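Local coordinates for protein phosphodiesterase (Trypanosoma brucei brucei, PDB 5H2Q) that belongs to the 3'5'-cyclic nucleotide phosphodiesterase family and folds into an all-helical domain that holds a zinc ion, a magnesium ion and the ligand LLI, at residues 112-117 and 228-233. Numbering follows the deposited sequence.
Sequences KLTELE and DHRQMT
E117 does two jobs with one carboxylate: it closes the capping box at the start of helix 115-127 and, across the contact, forms a salt bridge with R230 of helix 227-242. In the box, T114 N donates to E117 OE1 at 2.9 Å, meeting the oxygen from above the carboxylate plane, while E117 N returns a bond to T114 OG1. That hydroxyl sits between the backbone N and the carbonyl carbon (chi1 66°), where E117 N can reach it.

Both carboxylate oxygens lie close to R230 NE, but the bond and the salt bridge are to OE2. R230 NE donates to E117 OE2 at 2.8 Å, on its syn side and moderately bent; R230 NH2 adds only a weak bond to E117 OE2, at 3.3 Å. The two side chains cross at about a right angle, with the carboxylate at the edge of the guanidinium and the two planes 29° apart. T114 CG2 lies over one guanidinium face, 3.8 Å from R230 NE. On the remaining nitrogen, NH1 bonds to V224 O.

Beside the salt bridge, the L113 and R230 side chains run antiparallel past one another. L113 CD2 packs 3.4 Å from R230 O and also meets R230 CB and T233 CB. T233 CG2 reaches K112 CB at 4.2 Å, while T233 OG1 turns back to H229 O within its own helix. Y222 OH lies within hydrogen-bonding distance of K112 O and T233 OG1.

The contact thus ties the approach to helix 115-127 and its first turn to the first turns of helix 227-242. Because R230 bonds the very carboxylate that caps T114 N, its positive charge probably stabilises E117 as the anion, coupling the start of one helix to the flank of the other.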
ATOM      1  N   LYS A 112     -18.328  -6.661   1.384  1.00 14.96           N
ATOM      2  CA  LYS A 112     -18.433  -5.606   2.395  1.00 16.03           C
ATOM      3  C   LYS A 112     -18.315  -4.193   1.816  1.00 22.40           C
ATOM      4  O   LYS A 112     -18.424  -3.223   2.570  1.00 23.44           O
ATOM      5  CB  LYS A 112     -17.336  -5.786   3.462  1.00 18.54           C
ATOM      6  CG  LYS A 112     -17.068  -7.225   3.965  1.00 28.77           C
ATOM      7  CD  LYS A 112     -18.263  -7.838   4.683  1.00 32.04           C
ATOM      8  CE  LYS A 112     -17.895  -9.165   5.284  1.00 32.29           C
ATOM      9  NZ  LYS A 112     -19.103  -9.939   5.655  1.00 30.91           N
ATOM     10  N   LEU A 113     -18.043  -4.070   0.496  1.00 16.82           N
ATOM     11  CA  LEU A 113     -17.848  -2.788  -0.166  1.00 14.87           C
ATOM     12  C   LEU A 113     -18.588  -2.750  -1.472  1.00 18.05           C
ATOM     13  O   LEU A 113     -18.796  -3.794  -2.073  1.00 18.50           O
ATOM     14  CB  LEU A 113     -16.334  -2.599  -0.477  1.00 13.69           C
ATOM     15  CG  LEU A 113     -15.385  -2.445   0.730  1.00 17.98           C
ATOM     16  CD1 LEU A 113     -13.939  -2.326   0.251  1.00 19.46           C
ATOM     17  CD2 LEU A 113     -15.794  -1.229   1.606  1.00 19.67           C
ATOM     18  N   THR A 114     -18.935  -1.557  -1.957  1.00 13.48           N
ATOM     19  CA  THR A 114     -19.552  -1.490  -3.267  1.00 13.85           C
ATOM     20  C   THR A 114     -18.442  -1.712  -4.301  1.00 17.62           C
ATOM     21  O   THR A 114     -17.262  -1.532  -3.999  1.00 14.69           O
ATOM     22  CB  THR A 114     -20.208  -0.132  -3.528  1.00 16.56           C
ATOM     23  OG1 THR A 114     -19.205   0.887  -3.594  1.00 18.47           O
ATOM     24  CG2 THR A 114     -21.306   0.224  -2.497  1.00 18.81           C
ATOM     25  N   GLU A 115     -18.829  -2.071  -5.523  1.00 14.94           N
ATOM     26  CA  GLU A 115     -17.930  -2.247  -6.656  1.00 14.06           C
ATOM     27  C   GLU A 115     -17.096  -0.981  -6.909  1.00 16.64           C
ATOM     28  O   GLU A 115     -15.881  -1.085  -7.142  1.00 14.67           O
ATOM     29  CB  GLU A 115     -18.797  -2.543  -7.867  1.00 15.85           C
ATOM     30  CG  GLU A 115     -18.130  -3.421  -8.876  1.00 17.18           C
ATOM     31  CD  GLU A 115     -19.138  -4.001  -9.841  1.00 11.82           C
ATOM     32  OE1 GLU A 115     -20.042  -3.261 -10.298  1.00 20.30           O
ATOM     33  OE2 GLU A 115     -18.983  -5.191 -10.169  1.00 18.17           O
ATOM     34  N   LEU A 116     -17.729   0.212  -6.823  1.00 13.75           N
ATOM     35  CA  LEU A 116     -17.013   1.480  -6.960  1.00 14.24           C
ATOM     36  C   LEU A 116     -15.931   1.588  -5.901  1.00 16.00           C
ATOM     37  O   LEU A 116     -14.808   1.957  -6.234  1.00 15.21           O
ATOM     38  CB  LEU A 116     -17.952   2.702  -6.894  1.00 13.88           C
ATOM     39  CG  LEU A 116     -17.264   4.096  -6.964  1.00 17.53           C
ATOM     40  CD1 LEU A 116     -16.342   4.224  -8.190  1.00 16.86           C
ATOM     41  CD2 LEU A 116     -18.256   5.209  -6.878  1.00 22.13           C
ATOM     42  N   GLU A 117     -16.254   1.266  -4.634  1.00 12.96           N
ATOM     43  CA  GLU A 117     -15.251   1.343  -3.551  1.00 13.15           C
ATOM     44  C   GLU A 117     -14.059   0.382  -3.774  1.00 14.32           C
ATOM     45  O   GLU A 117     -12.926   0.695  -3.415  1.00 14.16           O
ATOM     46  CB  GLU A 117     -15.915   1.131  -2.197  1.00 14.47           C
ATOM     47  CG  GLU A 117     -16.789   2.298  -1.778  1.00 15.53           C
ATOM     48  CD  GLU A 117     -17.806   1.943  -0.721  1.00 20.18           C
ATOM     49  OE1 GLU A 117     -17.992   0.735  -0.434  1.00 22.56           O
ATOM     50  OE2 GLU A 117     -18.363   2.889  -0.124  1.00 22.69           O
ATOM     51  N   ASP A 228     -19.843   5.368   6.940  1.00 41.75           N
ATOM     52  CA  ASP A 228     -18.769   5.244   7.923  1.00 39.28           C
ATOM     53  C   ASP A 228     -18.295   3.795   8.019  1.00 35.09           C
ATOM     54  O   ASP A 228     -17.088   3.552   8.059  1.00 31.72           O
ATOM     55  CB  ASP A 228     -19.219   5.766   9.294  1.00 41.84           C
ATOM     56  CG  ASP A 228     -19.143   7.273   9.425  1.00 56.65           C
ATOM     57  OD1 ASP A 228     -18.041   7.789   9.715  1.00 56.79           O
ATOM     58  OD2 ASP A 228     -20.194   7.937   9.263  1.00 66.45           O
ATOM     59  N   HIS A 229     -19.245   2.828   8.012  1.00 27.51           N
ATOM     60  CA  HIS A 229     -18.906   1.413   8.047  1.00 25.99           C
ATOM     61  C   HIS A 229     -18.033   1.024   6.838  1.00 26.43           C
ATOM     62  O   HIS A 229     -16.989   0.402   7.033  1.00 23.06           O
ATOM     63  CB  HIS A 229     -20.189   0.550   8.103  1.00 27.02           C
ATOM     64  CG  HIS A 229     -20.765   0.411   9.481  1.00 30.83           C
ATOM     65  ND1 HIS A 229     -21.040   1.524  10.276  1.00 33.06           N
ATOM     66  CD2 HIS A 229     -21.099  -0.707  10.170  1.00 32.74           C
ATOM     67  CE1 HIS A 229     -21.531   1.047  11.412  1.00 32.19           C
ATOM     68  NE2 HIS A 229     -21.590  -0.289  11.398  1.00 32.46           N
ATOM     69  N   ARG A 230     -18.445   1.413   5.596  1.00 22.98           N
ATOM     70  CA  ARG A 230     -17.670   1.041   4.400  1.00 21.89           C
ATOM     71  C   ARG A 230     -16.320   1.764   4.345  1.00 22.81           C
ATOM     72  O   ARG A 230     -15.319   1.126   4.000  1.00 21.53           O
ATOM     73  CB  ARG A 230     -18.476   1.225   3.109  1.00 25.34           C
ATOM     74  CG  ARG A 230     -19.740   0.360   3.079  1.00 30.32           C
ATOM     75  CD  ARG A 230     -20.360   0.195   1.694  1.00 34.92           C
ATOM     76  NE  ARG A 230     -20.518   1.470   0.997  1.00 35.20           N
ATOM     77  CZ  ARG A 230     -21.549   2.295   1.146  1.00 60.45           C
ATOM     78  NH1 ARG A 230     -22.532   1.997   1.989  1.00 55.81           N
ATOM     79  NH2 ARG A 230     -21.602   3.429   0.463  1.00 46.78           N
ATOM     80  N   GLN A 231     -16.286   3.056   4.720  1.00 19.51           N
ATOM     81  CA  GLN A 231     -15.033   3.839   4.759  1.00 19.03           C
ATOM     82  C   GLN A 231     -14.048   3.229   5.753  1.00 22.50           C
ATOM     83  O   GLN A 231     -12.873   3.098   5.442  1.00 18.00           O
ATOM     84  CB  GLN A 231     -15.249   5.324   5.082  1.00 19.82           C
ATOM     85  CG  GLN A 231     -13.950   6.158   4.992  1.00 22.22           C
ATOM     86  CD  GLN A 231     -13.359   6.183   3.587  1.00 20.36           C
ATOM     87  OE1 GLN A 231     -14.022   6.591   2.626  1.00 20.41           O
ATOM     88  NE2 GLN A 231     -12.119   5.696   3.430  1.00 15.96           N
ATOM     89  N   MET A 232     -14.529   2.840   6.941  1.00 22.80           N
ATOM     90  CA  MET A 232     -13.660   2.190   7.909  1.00 23.07           C
ATOM     91  C   MET A 232     -13.134   0.859   7.383  1.00 22.82           C
ATOM     92  O   MET A 232     -11.978   0.550   7.617  1.00 20.53           O
ATOM     93  CB  MET A 232     -14.334   2.074   9.294  1.00 26.42           C
ATOM     94  CG  MET A 232     -14.403   3.409  10.049  1.00 31.53           C
ATOM     95  SD  MET A 232     -12.870   4.329  10.331  1.00 37.92           S
ATOM     96  CE  MET A 232     -11.785   3.019  10.838  1.00 34.26           C
ATOM     97  N   THR A 233     -13.956   0.080   6.627  1.00 18.38           N
ATOM     98  CA  THR A 233     -13.515  -1.162   6.014  1.00 17.18           C
ATOM     99  C   THR A 233     -12.423  -0.821   4.965  1.00 16.84           C
ATOM    100  O   THR A 233     -11.416  -1.523   4.891  1.00 15.89           O
ATOM    101  CB  THR A 233     -14.700  -1.914   5.379  1.00 22.64           C
ATOM    102  OG1 THR A 233     -15.680  -2.171   6.395  1.00 26.27           O
ATOM    103  CG2 THR A 233     -14.284  -3.214   4.750  1.00 20.87           C
TER